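Local structure of CG8862 (3ISM) at residues B[126-140]-B[208-221]. The protein probably cleaves DNA and RNA as the magnesium-dependent mitochondrial endonuclease G of the fruit fly. Sequence-based numbering, arbitrary orientation.
Sequences PQVGQGFNRDAWNTL and YVMPNQVISNDTPI. With MG (magnesium ion), chain F.
Tyr208 offers one ring face to Leu140, whose CD1 sits over its centre, 3.8 Å from the centroid; the Tyr208 OH is hydrogen-bonded to Glu206. Two residues on, Met210 slides past Leu140 in the opposite direction. Met210 SD lies beside Trp137 CE3 (3.8 Å), an oblique Met-aromatic contact, and the bend at chi3 (63°) turns CE to 3.6 Å from Ala136 CB. At Asn212 a chi1 of -170° swings the amide away from the backbone N and onto the 126-128 backbone: ND2 donates to Pro126 O at 2.9 Å and also to Pro187 O, while OD1 accepts Val128 N at 3.0 Å, the straighter bond (159° against 143° at Pro126). Asn212 CA makes a CH-pi contact over one face of the Phe132 ring, toward its rim, and Trp137 CB lies over the centre of the opposite face. An alanine here would probably leave Pro126 O and Val128 N without these mates and the 126-128 backbone less firmly tied to 208-221. Val214 CG2 meets Val128 CG1, the side chains crossing at about a right angle, and Ile215 N then gives Gly131 O a nearly straight bond of 2.7 Å. Ile215 O and Asn217 OD1 share a water with Ala136 N, bridging to the start of helix 136-146. Ile221 puts CG2 against Thr139 CG2 and CD1 against Leu140 CD1. In all, the end of strand 203-211 and the loop that follows it back the turn and helix that carry Asn133, whose OD1 binds the magnesium ion, with five waters completing the shell, in the His-Me finger site of the DNA/RNA non-specific endonucleases.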
loop_
_atom_site.group_PDB
_atom_site.type_symbol
_atom_site.label_atom_id
_atom_site.label_comp_id
_atom_site.label_asym_id
_atom_site.label_seq_id
_atom_site.Cartn_x
_atom_site.Cartn_y
_atom_site.Cartn_z
ATOM N N PRO B 126 -10.685 10.483 0.482
ATOM C CA PRO B 126 -11.794 10.475 1.428
ATOM C C PRO B 126 -11.347 10.976 2.786
ATOM O O PRO B 126 -10.422 10.430 3.389
ATOM C CB PRO B 126 -12.216 8.993 1.484
ATOM C CG PRO B 126 -11.774 8.450 0.169
ATOM C CD PRO B 126 -10.453 9.151 -0.093
ATOM N N GLN B 127 -11.998 12.039 3.235
ATOM C CA GLN B 127 -11.751 12.596 4.552
ATOM C C GLN B 127 -13.068 12.731 5.291
ATOM O O GLN B 127 -14.089 13.077 4.681
ATOM C CB GLN B 127 -11.093 13.967 4.434
ATOM C CG GLN B 127 -9.734 13.935 3.740
ATOM C CD GLN B 127 -9.033 15.271 3.791
ATOM O OE1 GLN B 127 -9.645 16.309 3.572
ATOM N NE2 GLN B 127 -7.738 15.251 4.097
ATOM N N VAL B 128 -13.037 12.449 6.594
ATOM C CA VAL B 128 -14.119 12.844 7.510
ATOM C C VAL B 128 -14.414 14.333 7.321
ATOM O O VAL B 128 -13.492 15.150 7.224
ATOM C CB VAL B 128 -13.714 12.538 8.979
ATOM C CG1 VAL B 128 -14.709 13.105 9.980
ATOM C CG2 VAL B 128 -13.551 11.021 9.171
ATOM N N GLY B 129 -15.695 14.678 7.241
ATOM C CA GLY B 129 -16.113 16.038 6.965
ATOM C C GLY B 129 -16.074 16.953 8.174
ATOM O O GLY B 129 -15.061 17.600 8.432
ATOM N N GLN B 130 -17.205 17.027 8.872
ATOM C CA GLN B 130 -17.322 17.713 10.151
ATOM C C GLN B 130 -16.315 17.125 11.124
ATOM O O GLN B 130 -16.253 15.898 11.309
ATOM C CB GLN B 130 -18.729 17.534 10.717
ATOM C CG GLN B 130 -19.790 18.398 10.063
ATOM C CD GLN B 130 -21.187 18.086 10.576
ATOM O OE1 GLN B 130 -21.643 18.657 11.573
ATOM N NE2 GLN B 130 -21.883 17.185 9.884
ATOM N N GLY B 131 -15.526 18.004 11.732
ATOM C CA GLY B 131 -14.494 17.579 12.672
ATOM C C GLY B 131 -13.159 17.204 12.055
ATOM O O GLY B 131 -12.266 16.736 12.763
ATOM N N PHE B 132 -13.000 17.399 10.744
ATOM C CA PHE B 132 -11.704 17.149 10.101
ATOM C C PHE B 132 -11.517 18.000 8.831
ATOM O O PHE B 132 -11.042 19.138 8.934
ATOM C CB PHE B 132 -11.434 15.635 9.875
ATOM C CG PHE B 132 -10.043 15.340 9.379
ATOM C CD1 PHE B 132 -8.941 15.541 10.201
ATOM C CD2 PHE B 132 -9.831 14.884 8.076
ATOM C CE1 PHE B 132 -7.631 15.284 9.740
ATOM C CE2 PHE B 132 -8.538 14.623 7.608
ATOM C CZ PHE B 132 -7.433 14.825 8.450
ATOM N N ASN B 133 -11.906 17.483 7.660
ATOM C CA ASN B 133 -11.809 18.255 6.406
ATOM C C ASN B 133 -12.294 19.694 6.585
ATOM O O ASN B 133 -11.596 20.647 6.211
ATOM C CB ASN B 133 -12.593 17.579 5.268
ATOM C CG ASN B 133 -12.592 18.400 3.963
ATOM O OD1 ASN B 133 -11.544 18.870 3.492
ATOM N ND2 ASN B 133 -13.774 18.570 3.377
ATOM N N ARG B 134 -13.468 19.842 7.197
ATOM C CA ARG B 134 -14.122 21.148 7.303
ATOM C C ARG B 134 -13.662 21.948 8.513
ATOM O O ARG B 134 -13.948 23.133 8.617
ATOM C CB ARG B 134 -15.649 20.999 7.323
ATOM C CG ARG B 134 -16.188 20.169 6.161
ATOM C CD ARG B 134 -17.724 20.126 6.130
ATOM N NE ARG B 134 -18.153 18.958 5.361
ATOM C CZ ARG B 134 -19.413 18.564 5.210
ATOM N NH1 ARG B 134 -19.684 17.477 4.497
ATOM N NH2 ARG B 134 -20.393 19.244 5.770
ATOM N N ASP B 135 -12.921 21.306 9.407
ATOM C CA ASP B 135 -12.520 21.944 10.657
ATOM C C ASP B 135 -11.005 21.812 10.901
ATOM O O ASP B 135 -10.213 22.526 10.272
ATOM C CB ASP B 135 -13.357 21.377 11.808
ATOM C CG ASP B 135 -14.834 21.731 11.682
ATOM O OD1 ASP B 135 -15.215 22.870 12.031
ATOM O OD2 ASP B 135 -15.622 20.869 11.238
ATOM N N ALA B 136 -10.617 20.896 11.784
ATOM C CA ALA B 136 -9.215 20.669 12.148
ATOM C C ALA B 136 -8.213 20.653 10.966
ATOM O O ALA B 136 -7.170 21.306 11.021
ATOM C CB ALA B 136 -9.089 19.381 12.973
ATOM N N TRP B 137 -8.520 19.916 9.910
ATOM C CA TRP B 137 -7.618 19.873 8.748
ATOM C C TRP B 137 -7.542 21.234 8.042
ATOM O O TRP B 137 -6.467 21.661 7.621
ATOM C CB TRP B 137 -8.032 18.758 7.777
ATOM C CG TRP B 137 -7.076 18.535 6.632
ATOM C CD1 TRP B 137 -7.300 18.806 5.313
ATOM C CD2 TRP B 137 -5.755 17.977 6.706
ATOM N NE1 TRP B 137 -6.202 18.468 4.564
ATOM C CE2 TRP B 137 -5.241 17.951 5.394
ATOM C CE3 TRP B 137 -4.962 17.492 7.751
ATOM C CZ2 TRP B 137 -3.965 17.457 5.097
ATOM C CZ3 TRP B 137 -3.686 16.998 7.454
ATOM C CH2 TRP B 137 -3.204 16.995 6.140
ATOM N N ASN B 138 -8.679 21.914 7.916
ATOM C CA ASN B 138 -8.685 23.287 7.397
ATOM C C ASN B 138 -7.823 24.220 8.257
ATOM O O ASN B 138 -7.121 25.084 7.730
ATOM C CB ASN B 138 -10.112 23.838 7.268
ATOM C CG ASN B 138 -10.138 25.315 6.882
ATOM O OD1 ASN B 138 -10.744 26.132 7.568
ATOM N ND2 ASN B 138 -9.485 25.658 5.782
ATOM N N THR B 139 -7.871 24.030 9.577
ATOM C CA THR B 139 -7.070 24.846 10.504
ATOM C C THR B 139 -5.571 24.734 10.180
ATOM O O THR B 139 -4.853 25.747 10.167
ATOM C CB THR B 139 -7.349 24.452 11.973
ATOM O OG1 THR B 139 -8.760 24.532 12.215
ATOM C CG2 THR B 139 -6.610 25.385 12.958
ATOM N N LEU B 140 -5.124 23.509 9.882
ATOM C CA LEU B 140 -3.741 23.275 9.481
ATOM C C LEU B 140 -3.444 23.955 8.144
ATOM O O LEU B 140 -2.428 24.650 8.008
ATOM C CB LEU B 140 -3.433 21.775 9.400
ATOM C CG LEU B 140 -2.013 21.383 8.949
ATOM C CD1 LEU B 140 -0.926 22.096 9.788
ATOM C CD2 LEU B 140 -1.813 19.857 8.958
ATOM N N TYR B 208 3.460 17.572 10.519
ATOM C CA TYR B 208 2.257 17.228 11.263
ATOM C C TYR B 208 1.701 15.925 10.716
ATOM O O TYR B 208 1.799 15.669 9.521
ATOM C CB TYR B 208 1.186 18.310 11.085
ATOM C CG TYR B 208 1.604 19.687 11.535
ATOM C CD1 TYR B 208 1.214 20.177 12.778
ATOM C CD2 TYR B 208 2.383 20.506 10.712
ATOM C CE1 TYR B 208 1.597 21.439 13.194
ATOM C CE2 TYR B 208 2.771 21.763 11.119
ATOM C CZ TYR B 208 2.371 22.226 12.355
ATOM O OH TYR B 208 2.772 23.462 12.766
ATOM N N VAL B 209 1.117 15.115 11.598
ATOM C CA VAL B 209 0.334 13.947 11.198
ATOM C C VAL B 209 -1.001 14.019 11.947
ATOM O O VAL B 209 -1.027 14.061 13.181
ATOM C CB VAL B 209 1.073 12.627 11.524
ATOM C CG1 VAL B 209 0.120 11.412 11.492
ATOM C CG2 VAL B 209 2.245 12.424 10.570
ATOM N N MET B 210 -2.109 14.053 11.205
ATOM C CA MET B 210 -3.421 14.125 11.858
ATOM C C MET B 210 -4.249 12.927 11.446
ATOM O O MET B 210 -4.221 12.557 10.292
ATOM C CB MET B 210 -4.142 15.422 11.490
ATOM C CG MET B 210 -3.409 16.684 11.944
ATOM S SD MET B 210 -4.206 18.193 11.370
ATOM C CE MET B 210 -5.790 18.129 12.182
ATOM N N PRO B 211 -4.980 12.316 12.394
ATOM C CA PRO B 211 -5.771 11.141 12.049
ATOM C C PRO B 211 -7.020 11.548 11.258
ATOM O O PRO B 211 -7.603 12.615 11.503
ATOM C CB PRO B 211 -6.133 10.549 13.418
ATOM C CG PRO B 211 -6.209 11.773 14.336
ATOM C CD PRO B 211 -5.130 12.700 13.818
ATOM N N ASN B 212 -7.409 10.701 10.314
ATOM C CA ASN B 212 -8.586 10.920 9.498
ATOM C C ASN B 212 -9.834 10.534 10.305
ATOM O O ASN B 212 -10.480 9.519 10.042
ATOM C CB ASN B 212 -8.469 10.108 8.198
ATOM C CG ASN B 212 -9.535 10.460 7.160
ATOM O OD1 ASN B 212 -10.267 11.432 7.317
ATOM N ND2 ASN B 212 -9.599 9.668 6.067
ATOM N N GLN B 213 -10.162 11.355 11.296
ATOM C CA GLN B 213 -11.312 11.096 12.155
ATOM C C GLN B 213 -11.829 12.413 12.697
ATOM O O GLN B 213 -11.175 13.441 12.536
ATOM C CB GLN B 213 -10.923 10.167 13.315
ATOM C CG GLN B 213 -9.907 10.766 14.258
ATOM C CD GLN B 213 -9.157 9.721 15.061
ATOM O OE1 GLN B 213 -8.892 8.607 14.576
ATOM N NE2 GLN B 213 -8.782 10.085 16.284
ATOM N N VAL B 214 -12.982 12.383 13.364
ATOM C CA VAL B 214 -13.467 13.571 14.067
ATOM C C VAL B 214 -12.466 14.006 15.152
ATOM O O VAL B 214 -12.149 13.255 16.079
ATOM C CB VAL B 214 -14.878 13.373 14.653
ATOM C CG1 VAL B 214 -15.253 14.516 15.616
ATOM C CG2 VAL B 214 -15.908 13.261 13.536
ATOM N N ILE B 215 -11.939 15.215 14.988
ATOM C CA ILE B 215 -11.061 15.830 15.972
ATOM C C ILE B 215 -11.804 16.989 16.618
ATOM O O ILE B 215 -12.481 17.755 15.929
ATOM C CB ILE B 215 -9.758 16.358 15.317
ATOM C CG1 ILE B 215 -8.941 15.197 14.751
ATOM C CG2 ILE B 215 -8.909 17.127 16.341
ATOM C CD1 ILE B 215 -7.818 15.646 13.888
ATOM N N SER B 216 -11.674 17.108 17.939
ATOM C CA SER B 216 -12.235 18.235 18.672
ATOM C C SER B 216 -11.795 19.600 18.108
ATOM O O SER B 216 -10.634 19.780 17.727
ATOM C CB SER B 216 -11.847 18.131 20.145
ATOM O OG SER B 216 -12.621 19.024 20.916
ATOM N N ASN B 217 -12.727 20.551 18.059
ATOM C CA ASN B 217 -12.448 21.908 17.561
ATOM C C ASN B 217 -11.525 22.731 18.477
ATOM O O ASN B 217 -10.973 23.751 18.059
ATOM C CB ASN B 217 -13.757 22.698 17.353
ATOM C CG ASN B 217 -14.552 22.240 16.135
ATOM O OD1 ASN B 217 -14.051 21.510 15.268
ATOM N ND2 ASN B 217 -15.809 22.677 16.064
ATOM N N ASP B 218 -11.370 22.310 19.726
ATOM C CA ASP B 218 -10.476 23.033 20.627
ATOM C C ASP B 218 -9.051 22.487 20.638
ATOM O O ASP B 218 -8.193 23.033 21.327
ATOM C CB ASP B 218 -11.059 23.142 22.045
ATOM C CG ASP B 218 -11.346 21.793 22.678
ATOM O OD1 ASP B 218 -11.200 20.761 22.000
ATOM O OD2 ASP B 218 -11.722 21.763 23.876
ATOM N N THR B 219 -8.808 21.423 19.869
ATOM C CA THR B 219 -7.492 20.803 19.802
ATOM C C THR B 219 -6.524 21.633 18.948
ATOM O O THR B 219 -6.754 21.813 17.748
ATOM C CB THR B 219 -7.567 19.369 19.235
ATOM O OG1 THR B 219 -8.430 18.561 20.046
ATOM C CG2 THR B 219 -6.200 18.739 19.226
ATOM N N PRO B 220 -5.435 22.142 19.562
ATOM C CA PRO B 220 -4.502 22.937 18.779
ATOM C C PRO B 220 -3.708 22.028 17.842
ATOM O O PRO B 220 -3.435 20.873 18.188
ATOM C CB PRO B 220 -3.578 23.567 19.833
ATOM C CG PRO B 220 -4.109 23.151 21.165
ATOM C CD PRO B 220 -4.992 21.975 20.956
ATOM N N ILE B 221 -3.349 22.540 16.667
ATOM C CA ILE B 221 -2.647 21.727 15.671
ATOM C C ILE B 221 -1.249 21.332 16.141
ATOM O O ILE B 221 -0.692 20.351 15.663
ATOM C CB ILE B 221 -2.552 22.428 14.300
ATOM C CG1 ILE B 221 -1.736 23.719 14.433
ATOM C CG2 ILE B 221 -3.956 22.658 13.718
ATOM C CD1 ILE B 221 -1.427 24.390 13.127
HETATM MG MG MG F . -10.440 20.362 2.371
HETATM O O HOH W 1 -9.792 21.095 4.343
HETATM O O HOH W 2 -12.149 19.830 14.180
HETATM O O HOH W 3 -11.817 21.955 2.457
HETATM O O HOH W 4 -11.437 19.806 0.784
HETATM O O HOH W 5 -9.026 18.774 2.553
HETATM O O HOH W 6 -9.104 21.423 1.553
#